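Local coordinates for tetR-family transcriptional regulator (Streptomyces coelicolor A3, PDB 2QIB), which probably binds regulatory DNA through a helix-turn-helix motif and controls transcription, as repressors and regulators of the TetR family generally do, at the interface of chains A and B. Coordinates in Å, arbitrary orientation; residue numbers count along the deposited sequence, not the author numbering. Chains: chain A/B, tetR-family transcriptional regulator.

Contact 1: the interface of chains A and B. Residues chain A 184, 216, 220, 224; chain B 191-192, 195-196.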
loop_
_atom_site.group_PDB
_atom_site.type_symbol
_atom_site.label_atom_id
_atom_site.label_comp_id
_atom_site.label_asym_id
_atom_site.label_seq_id
_atom_site.Cartn_x
_atom_site.Cartn_y
_atom_site.Cartn_z
ATOM N N HIS A 184 4.505 -5.916 -14.958
ATOM C CA HIS A 184 4.828 -4.712 -15.716
ATOM C C HIS A 184 5.029 -3.494 -14.812
ATOM O O HIS A 184 5.939 -2.706 -15.048
ATOM C CB HIS A 184 3.722 -4.409 -16.690
ATOM C CG HIS A 184 3.649 -5.381 -17.827
ATOM N ND1 HIS A 184 4.778 -5.900 -18.439
ATOM C CD2 HIS A 184 2.586 -5.878 -18.506
ATOM C CE1 HIS A 184 4.406 -6.677 -19.444
ATOM N NE2 HIS A 184 3.083 -6.699 -19.493
ATOM N N PRO A 216 7.212 -10.401 -22.792
ATOM C CA PRO A 216 6.174 -9.466 -22.354
ATOM C C PRO A 216 6.603 -8.015 -22.213
ATOM O O PRO A 216 5.784 -7.125 -22.483
ATOM C CB PRO A 216 5.748 -10.015 -20.977
ATOM C CG PRO A 216 6.103 -11.452 -21.012
ATOM C CD PRO A 216 7.353 -11.537 -21.853
ATOM N N LEU A 220 4.841 -4.997 -24.049
ATOM C CA LEU A 220 4.435 -3.751 -23.398
ATOM C C LEU A 220 4.949 -2.494 -24.106
ATOM O O LEU A 220 4.207 -1.556 -24.344
ATOM C CB LEU A 220 4.873 -3.727 -21.912
ATOM C CG LEU A 220 4.646 -2.406 -21.150
ATOM C CD1 LEU A 220 3.137 -2.165 -20.891
ATOM C CD2 LEU A 220 5.401 -2.445 -19.835
ATOM N N LEU A 224 2.743 0.420 -25.918
ATOM C CA LEU A 224 2.799 1.812 -25.542
ATOM C C LEU A 224 3.184 2.712 -26.714
ATOM O O LEU A 224 2.689 3.837 -26.847
ATOM C CB LEU A 224 3.749 2.009 -24.353
ATOM C CG LEU A 224 3.247 1.398 -23.029
ATOM C CD1 LEU A 224 4.307 1.622 -21.967
ATOM C CD2 LEU A 224 1.912 2.032 -22.605
ATOM N N ALA B 191 -0.410 3.852 -17.803
ATOM C CA ALA B 191 0.073 3.379 -19.105
ATOM C C ALA B 191 0.020 1.842 -19.178
ATOM O O ALA B 191 -0.358 1.257 -20.220
ATOM C CB ALA B 191 1.490 3.862 -19.307
ATOM N N VAL B 192 0.426 1.190 -18.083
ATOM C CA VAL B 192 0.449 -0.271 -18.065
ATOM C C VAL B 192 -0.977 -0.809 -18.279
ATOM O O VAL B 192 -1.174 -1.727 -19.078
ATOM C CB VAL B 192 1.087 -0.855 -16.758
ATOM C CG1 VAL B 192 0.838 -2.331 -16.700
ATOM C CG2 VAL B 192 2.589 -0.568 -16.776
ATOM N N ALA B 195 -2.230 -0.134 -21.903
ATOM C CA ALA B 195 -1.558 -0.933 -22.938
ATOM C C ALA B 195 -2.371 -2.179 -23.349
ATOM O O ALA B 195 -2.248 -2.649 -24.481
ATOM C CB ALA B 195 -0.139 -1.339 -22.459
ATOM N N TYR B 196 -3.203 -2.668 -22.425
ATOM C CA TYR B 196 -3.972 -3.899 -22.587
ATOM C C TYR B 196 -5.510 -3.715 -22.496
ATOM O O TYR B 196 -6.250 -4.698 -22.520
ATOM C CB TYR B 196 -3.484 -4.945 -21.573
ATOM C CG TYR B 196 -1.999 -5.256 -21.713
ATOM C CD1 TYR B 196 -1.546 -6.219 -22.625
ATOM C CD2 TYR B 196 -1.052 -4.573 -20.948
ATOM C CE1 TYR B 196 -0.184 -6.497 -22.775
ATOM C CE2 TYR B 196 0.316 -4.832 -21.093
ATOM C CZ TYR B 196 0.739 -5.800 -21.992
ATOM O OH TYR B 196 2.093 -6.051 -22.126
HETATM O O HOH W 1 2.917 -8.211 -22.972
#

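Contact 2: the interface of chains A and B. Residues chain A 191, 194-195, 201, 204-205; chain B 223-224, 227.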
loop_
_atom_site.group_PDB
_atom_site.type_symbol
_atom_site.label_atom_id
_atom_site.label_comp_id
_atom_site.label_asym_id
_atom_site.label_seq_id
_atom_site.Cartn_x
_atom_site.Cartn_y
_atom_site.Cartn_z
ATOM N N ALA A 191 12.042 1.568 -13.866
ATOM C CA ALA A 191 12.457 2.453 -14.959
ATOM C C ALA A 191 12.298 3.943 -14.629
ATOM O O ALA A 191 13.125 4.768 -15.038
ATOM C CB ALA A 191 11.712 2.139 -16.210
ATOM N N ALA A 194 15.176 4.862 -12.409
ATOM C CA ALA A 194 16.424 4.890 -13.215
ATOM C C ALA A 194 16.759 6.271 -13.806
ATOM O O ALA A 194 17.944 6.573 -14.093
ATOM C CB ALA A 194 16.347 3.840 -14.316
ATOM N N ALA A 195 15.746 7.123 -13.978
ATOM C CA ALA A 195 15.972 8.476 -14.517
ATOM C C ALA A 195 16.869 9.375 -13.650
ATOM O O ALA A 195 17.516 10.294 -14.144
ATOM C CB ALA A 195 14.622 9.167 -14.803
ATOM N N GLY A 201 19.966 2.947 -12.985
ATOM C CA GLY A 201 19.949 2.730 -14.438
ATOM C C GLY A 201 20.663 1.445 -14.846
ATOM O O GLY A 201 20.181 0.685 -15.672
ATOM N N VAL A 204 18.577 -1.714 -13.869
ATOM C CA VAL A 204 17.408 -1.892 -14.722
ATOM C C VAL A 204 17.795 -2.366 -16.130
ATOM O O VAL A 204 17.151 -3.252 -16.716
ATOM C CB VAL A 204 16.560 -0.583 -14.764
ATOM C CG1 VAL A 204 15.310 -0.774 -15.576
ATOM C CG2 VAL A 204 16.185 -0.194 -13.358
ATOM N N ARG A 205 18.871 -1.808 -16.673
ATOM C CA ARG A 205 19.360 -2.300 -17.956
ATOM C C ARG A 205 19.696 -3.787 -17.906
ATOM O O ARG A 205 19.339 -4.524 -18.823
ATOM C CB ARG A 205 20.566 -1.488 -18.445
ATOM C CG ARG A 205 20.180 -0.106 -18.930
ATOM C CD ARG A 205 21.326 0.591 -19.695
ATOM N NE ARG A 205 22.520 0.792 -18.859
ATOM C CZ ARG A 205 22.725 1.828 -18.039
ATOM N NH1 ARG A 205 21.817 2.795 -17.917
ATOM N NH2 ARG A 205 23.847 1.901 -17.330
ATOM N N ARG B 223 11.847 6.307 -22.078
ATOM C CA ARG B 223 12.657 5.599 -21.090
ATOM C C ARG B 223 12.580 4.070 -21.263
ATOM O O ARG B 223 13.616 3.397 -21.332
ATOM C CB ARG B 223 12.226 6.030 -19.683
ATOM C CG ARG B 223 13.211 5.717 -18.569
ATOM C CD ARG B 223 13.119 6.736 -17.442
ATOM N NE ARG B 223 13.367 8.099 -17.913
ATOM C CZ ARG B 223 14.576 8.599 -18.180
ATOM N NH1 ARG B 223 15.663 7.847 -18.028
ATOM N NH2 ARG B 223 14.697 9.856 -18.608
ATOM N N LEU B 224 11.362 3.526 -21.348
ATOM C CA LEU B 224 11.169 2.091 -21.577
ATOM C C LEU B 224 11.798 1.643 -22.892
ATOM O O LEU B 224 12.255 0.505 -23.019
ATOM C CB LEU B 224 9.685 1.720 -21.599
ATOM C CG LEU B 224 8.860 1.327 -20.361
ATOM C CD1 LEU B 224 9.642 1.064 -19.076
ATOM C CD2 LEU B 224 7.705 2.274 -20.119
ATOM N N LEU B 227 15.911 2.179 -22.009
ATOM C CA LEU B 227 16.463 1.244 -21.015
ATOM C C LEU B 227 16.393 -0.215 -21.476
ATOM O O LEU B 227 17.086 -1.075 -20.925
ATOM C CB LEU B 227 15.791 1.409 -19.644
ATOM C CG LEU B 227 16.180 2.651 -18.823
ATOM C CD1 LEU B 227 15.141 2.905 -17.748
ATOM C CD2 LEU B 227 17.575 2.544 -18.205
HETATM O O HOH W 2 18.517 -3.403 -21.327
#

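Contact 1: the interface of chains A and B
A:Leu220 and A:Leu224, one helical turn apart on helix 216-228, pack against the small residues of B helix 175-196. The side chain of B:Ala195 meets both leucines: its CB lies 3.7 Å from A:Leu220 CD1 and 3.9 Å from A:Leu224 CD2. An alanine suits this place because a bare methyl lets the two helices approach while the longer leucines supply the bulk. A:Leu220 sends CD1 toward B:Ala195, and obliquely to CE2 of B:Tyr196, because chi1 (173°) swings CG away from the backbone nitrogen. A:Leu224 spends its CD2 branch on B:Ala191, 3.8 Å from that residue's CB, one turn further back along the same partner helix.

Beside this centre, B:Val192 offers mainly its CG1 branch, whose methyl sits 3.6 Å from A:His184 CB; a branched residue here fills the space along the base of the histidine. The imidazole of A:His184 then reaches outward, with A:Leu220 CB of its own chain over one face, offset toward the rim. The side chains of A:His184 and B:Tyr196 come in crosswise, yet their rings lie almost parallel and displaced, meeting rim to rim with imidazole CD2 3.6 Å from tyrosine CE2.

Tyrosine suits the rim because its ring continues the apolar surface while its hydroxyl takes up polar partners. That OH hydrogen-bonds to A:His184 NE2 at 2.9 Å, but from the A:Leu220 side of the imidazole, almost 50° out of its plane, so the bond is probably weakened. The same hydroxyl contacts a water, 2.5 Å from B:Tyr196 OH, which in turn lies 3.1 Å from the backbone carbonyl O of A:Pro216.

Contact 2: the interface of chains A and B
B:Leu227, near the end of helix 216-227, enters between two helices of chain A and divides its two methyls between them. CD1 packs against A:Ala191 and A:Ala194 on helix 175-194, lying 3.8 Å from CB of A:Ala194, whereas CD2 turns to helix 198-209 and meets A:Arg205 CG. Placing CG anti to its carbonyl carbon (chi1 -74°) lets the leucine straddle both helices. The alanines suit this tight part because their short side chains make room for it, and A:Ala191 CB also receives B:Leu224 CD1 at 3.7 Å.

Beside the leucine, B:Arg223 lays the flat face of its guanidinium over A:Ala195. CB of A:Ala195 stands over the centre of that plane, 3.4 Å from CZ of B:Arg223. A bend at chi3 (-58°) turns the group across the methyl, and the small alanine lets the broad plane come down close. Were B:Arg223 shortened to an alanine, the A:Ala195 methyl would probably lose its flat cover and a gap would open beside the end of helix 175-194.

Packing is looser around A:Val204, whose CG1 is 4.3 Å from B:Leu227 CD1. On this side A:Arg205 crosses the leucine at about a right angle, using the aliphatic start of its chain, while the carbonyl of A:Gly201 sits over one face of its guanidinium, toward the rim. Water fills in where the main chains stay apart: its oxygen lies 2.9 Å from the carbonyl O of A:Arg205, also reaches that of B:Leu227, and can donate to both. The patch thus seats the end of one subunit's C-terminal helix on its mate, probably helping to hold the dimer typical of TetR regulators.

About 15 Å separates the C-alpha centres of contact 1 and contact 2, both parts of one two-fold symmetric interface. The same two elements serve in each with the chains exchanged: helix 216-228 of A meets helix 175-196 of B in contact 1, and the corresponding helices of B and A meet in contact 2. Residues 191, 195 and 224 therefore recur from opposite subunits, while contact 2 also brings in helix 198-209. Each subunit thus both offers its C-terminal helix and receives the other's. Such reciprocal packing probably fixes the relative placement of the two DNA-binding domains.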